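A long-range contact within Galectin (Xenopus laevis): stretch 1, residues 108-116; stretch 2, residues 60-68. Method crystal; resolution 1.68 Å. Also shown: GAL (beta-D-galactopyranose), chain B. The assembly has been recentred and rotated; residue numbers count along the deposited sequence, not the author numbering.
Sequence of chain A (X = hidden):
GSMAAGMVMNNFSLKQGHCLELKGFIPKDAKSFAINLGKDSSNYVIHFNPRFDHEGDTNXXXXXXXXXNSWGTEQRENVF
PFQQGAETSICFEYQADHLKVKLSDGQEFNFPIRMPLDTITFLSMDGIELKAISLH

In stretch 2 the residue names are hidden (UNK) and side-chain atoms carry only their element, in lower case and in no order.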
# COMPACT_ATOMS: atom_id res chain seq x y z
N GLU A 108 -0.64 -18.35 15.38
CA GLU A 108 -1.81 -17.81 14.70
C GLU A 108 -2.94 -17.63 15.73
O GLU A 108 -3.05 -18.44 16.67
CB GLU A 108 -2.35 -18.83 13.72
CG GLU A 108 -1.53 -19.10 12.47
CD GLU A 108 -2.12 -20.27 11.70
OE1 GLU A 108 -3.16 -20.79 12.17
OE2 GLU A 108 -1.58 -20.64 10.64
N PHE A 109 -3.86 -16.69 15.49
CA PHE A 109 -5.06 -16.63 16.31
C PHE A 109 -6.15 -16.01 15.48
O PHE A 109 -5.88 -15.44 14.44
CB PHE A 109 -4.78 -15.86 17.61
CG PHE A 109 -4.48 -14.37 17.42
CD1 PHE A 109 -5.51 -13.41 17.37
CD2 PHE A 109 -3.16 -13.93 17.31
CE1 PHE A 109 -5.20 -12.05 17.20
CE2 PHE A 109 -2.86 -12.56 17.20
CZ PHE A 109 -3.88 -11.63 17.10
N ASN A 110 -7.40 -16.22 15.88
CA ASN A 110 -8.53 -15.71 15.14
C ASN A 110 -9.14 -14.59 15.92
O ASN A 110 -9.18 -14.63 17.14
CB ASN A 110 -9.62 -16.76 14.92
CG ASN A 110 -9.12 -17.95 14.14
OD1 ASN A 110 -8.37 -17.82 13.20
ND2 ASN A 110 -9.49 -19.12 14.59
N PHE A 111 -9.75 -13.70 15.19
CA PHE A 111 -10.47 -12.55 15.72
C PHE A 111 -11.83 -12.46 15.04
O PHE A 111 -11.92 -12.43 13.85
CB PHE A 111 -9.66 -11.24 15.51
CG PHE A 111 -10.26 -10.04 16.21
CD1 PHE A 111 -10.10 -9.84 17.58
CD2 PHE A 111 -10.97 -9.08 15.48
CE1 PHE A 111 -10.67 -8.76 18.21
CE2 PHE A 111 -11.59 -8.00 16.13
CZ PHE A 111 -11.42 -7.84 17.49
N PRO A 112 -12.90 -12.38 15.82
CA PRO A 112 -14.19 -12.42 15.22
C PRO A 112 -14.55 -11.18 14.40
O PRO A 112 -14.15 -10.06 14.70
CB PRO A 112 -15.11 -12.58 16.42
CG PRO A 112 -14.42 -11.93 17.53
CD PRO A 112 -12.97 -12.19 17.28
N ILE A 113 -15.35 -11.37 13.34
CA ILE A 113 -15.82 -10.25 12.54
C ILE A 113 -17.26 -9.97 13.02
O ILE A 113 -18.11 -10.87 12.96
CB ILE A 113 -15.87 -10.53 11.02
CG1 ILE A 113 -14.48 -10.68 10.38
CG2 ILE A 113 -16.58 -9.38 10.34
CD1 ILE A 113 -14.55 -11.15 8.93
N ARG A 114 -17.46 -8.72 13.43
CA ARG A 114 -18.53 -8.26 14.32
C ARG A 114 -19.45 -7.30 13.60
O ARG A 114 -20.34 -6.65 14.22
CB ARG A 114 -17.86 -7.45 15.45
CG ARG A 114 -17.01 -8.32 16.36
CD ARG A 114 -16.21 -7.48 17.37
NE ARG A 114 -15.76 -8.29 18.45
CZ ARG A 114 -14.84 -7.90 19.36
NH1 ARG A 114 -14.30 -6.70 19.31
NH2 ARG A 114 -14.54 -8.71 20.34
N MET A 115 -19.19 -7.14 12.33
CA MET A 115 -19.82 -6.06 11.58
C MET A 115 -20.06 -6.55 10.16
O MET A 115 -19.43 -7.53 9.76
CB MET A 115 -19.01 -4.77 11.60
CG MET A 115 -17.65 -4.76 10.88
SD MET A 115 -16.82 -3.14 11.00
CE MET A 115 -16.36 -3.25 12.72
N PRO A 116 -21.00 -5.89 9.45
CA PRO A 116 -21.27 -6.26 8.10
C PRO A 116 -20.09 -5.95 7.23
O PRO A 116 -19.52 -4.86 7.33
CB PRO A 116 -22.46 -5.37 7.68
CG PRO A 116 -22.91 -4.67 8.90
CD PRO A 116 -21.79 -4.73 9.89
N UNK A 60 2.06 -7.70 25.08
CA UNK A 60 0.78 -8.34 24.77
C UNK A 60 0.35 -7.80 23.43
O UNK A 60 0.65 -6.67 23.12
c UNK A 60 -0.00 -9.67 27.54
c UNK A 60 -0.31 -7.95 25.78
n UNK A 60 1.83 -10.07 29.12
c UNK A 60 0.06 -8.20 27.26
c UNK A 60 0.35 -9.96 29.01
N UNK A 61 -0.44 -8.56 22.71
CA UNK A 61 -1.14 -8.04 21.58
C UNK A 61 -2.61 -7.74 22.02
O UNK A 61 -3.34 -8.67 22.44
c UNK A 61 -1.19 -9.01 20.42
c UNK A 61 0.22 -10.45 18.89
c UNK A 61 -1.94 -8.36 19.27
c UNK A 61 0.23 -9.42 19.98
N UNK A 62 -3.02 -6.48 21.85
CA UNK A 62 -4.43 -6.16 22.14
C UNK A 62 -5.08 -6.07 20.78
O UNK A 62 -4.52 -5.42 19.89
c UNK A 62 -4.51 -4.82 22.82
c UNK A 62 -4.17 -4.95 24.30
c UNK A 62 -5.93 -4.23 22.72
c UNK A 62 -2.99 -5.82 24.67
N UNK A 63 -6.18 -6.79 20.53
CA UNK A 63 -6.98 -6.58 19.32
C UNK A 63 -8.36 -6.05 19.70
O UNK A 63 -8.91 -6.35 20.77
c UNK A 63 -7.16 -7.88 18.58
s UNK A 63 -5.57 -8.49 17.89
N UNK A 64 -8.93 -5.25 18.82
CA UNK A 64 -10.28 -4.81 18.99
C UNK A 64 -10.90 -4.47 17.65
O UNK A 64 -10.23 -4.44 16.65
n UNK A 64 -11.62 -2.56 21.63
c UNK A 64 -11.61 -3.40 20.66
c UNK A 64 -10.29 -3.56 19.88
o UNK A 64 -12.61 -3.95 20.32
N UNK A 65 -12.18 -4.26 17.63
CA UNK A 65 -12.91 -3.75 16.49
C UNK A 65 -13.27 -2.31 16.72
O UNK A 65 -13.35 -1.86 17.88
c UNK A 65 -14.20 -4.56 16.27
o UNK A 65 -15.08 -4.56 17.40
N UNK A 66 -13.66 -1.60 15.67
CA UNK A 66 -14.16 -0.25 15.86
C UNK A 66 -15.27 -0.10 14.85
O UNK A 66 -15.02 -0.21 13.66
c UNK A 66 -12.53 3.30 15.90
c UNK A 66 -13.08 0.82 15.66
c UNK A 66 -13.56 2.24 16.09
c UNK A 66 -12.18 3.52 14.47
n UNK A 66 -11.55 4.84 14.22
N UNK A 67 -16.45 0.22 15.32
CA UNK A 67 -17.64 0.37 14.45
C UNK A 67 -18.18 1.77 14.66
O UNK A 67 -18.55 2.14 15.77
o UNK A 67 -19.81 -3.18 14.46
c UNK A 67 -20.50 -2.18 14.09
c UNK A 67 -19.81 -0.81 13.89
c UNK A 67 -18.66 -0.65 14.86
o UNK A 67 -21.69 -2.27 13.89
N UNK A 68 -18.21 2.53 13.59
CA UNK A 68 -18.66 3.92 13.56
C UNK A 68 -17.98 4.66 14.70
O UNK A 68 -18.61 5.41 15.50
c UNK A 68 -20.46 4.71 11.10
o UNK A 68 -21.33 5.62 10.89
c UNK A 68 -20.79 3.68 12.19
c UNK A 68 -20.22 4.01 13.57
o UNK A 68 -19.37 4.66 10.43
C1 GAL B . -7.05 1.87 23.99
C2 GAL B . -6.04 2.63 23.14
C3 GAL B . -6.42 2.70 21.66
C4 GAL B . -6.79 1.29 21.19
C5 GAL B . -7.81 0.67 22.15
C6 GAL B . -8.25 -0.74 21.81
O2 GAL B . -5.95 3.97 23.60
O3 GAL B . -5.37 3.32 20.93
O4 GAL B . -5.61 0.46 21.15
O5 GAL B . -7.32 0.58 23.50
O6 GAL B . -9.21 -1.27 22.71
O HOH W 1 -22.39 -4.85 14.04

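Position 60 carries four carbons in a row ending in a nitrogen. That unbranched chain with a terminal amine is lysine. Lys60 lies out of reach of stretch 1, and its nitrogen is hydrogen-bonded to a residue just outside one of the stretches.

Position 61 has four side-chain carbons and no heteroatom. The chain forks at the first carbon, and one arm is two carbons long. The end of that arm touches the ring of Phe109. This is isoleucine. The CA-to-CB bond of Ile61 points toward stretch 1, and CD1 of Ile61 lies 4.1 Å from CE2 of Phe109, an apolar contact.

Position 62 has the same four carbons and the same fork, so it is also isoleucine. Ile62 is buried, but its CA-to-CB bond points away and it makes no contact with stretch 1.

Position 63 shows one carbon followed by one sulfur. It points toward stretch 1 and meets two rings, the sulfur at the edge of Phe109 and the carbon against Phe111. Only cysteine fits. SG of Cys63 is 3.6 Å from CE1 of Phe109. CB of Cys63 is 3.6 Å from CE1 of Phe111.

Position 64 has two carbons, the second carrying one oxygen and one nitrogen. The oxygen meets the guanidinium of Arg114, and the backbone touches the ring of Phe111. One oxygen and one nitrogen on the second carbon make an amide, hence asparagine. ND2 of Asn64 donates a hydrogen bond to O6 of GAL at 2.9 Å, as an amide nitrogen can. The CA-to-CB bond of Asn64 points away from stretch 1, but the end of the side chain comes nearer. OD1 of Asn64 accepts a weak hydrogen bond from NH1 of Arg114 at 3.4 Å. C of Asn64 is 3.4 Å from CZ of Phe111.

Position 65 has one carbon and one oxygen. The oxygen meets NH1 of Arg114. This is serine. OG of Ser65 accepts a nearly straight hydrogen bond from NH1 of Arg114 at 3.0 Å. N of Ser65 donates to OD1 of Asn64 at 2.7 Å.

Position 66 again has four carbons in a row ending in a nitrogen. The side chain starts away from stretch 1, and the backbone oxygen touches Met115. This is lysine. O of Lys66 is 3.5 Å from CE of Met115.

Position 67 has three carbons, the third carrying two oxygens. One oxygen touches Met115. This is glutamate. OE2 of Glu67 lies 3.4 Å from CB of Met115. Water 1 donates to OE1 of Glu67 and to O of Arg114, each at 2.7 Å, and so bridges the stretches.

Position 68 also has three carbons and a terminal pair of oxygens, so it is a second glutamate. Glu68 is out of reach of stretch 1.

The contact packs side chains between strands whose N-to-C directions differ by 24°. The axes come within 8.4 Å at their closest approach, and no backbone hydrogen bond links them. Phe109 and Phe111 form the apolar part, with Ile61 and Cys63. Beyond the strand of stretch 1, Arg114 supplies the direct polar link through NH1, which reaches both Ser65 and Asn64. Asn64 thus joins this contact to the galactose, in keeping with a galectin.

Stretch 2 60-68: KIICNSKEE
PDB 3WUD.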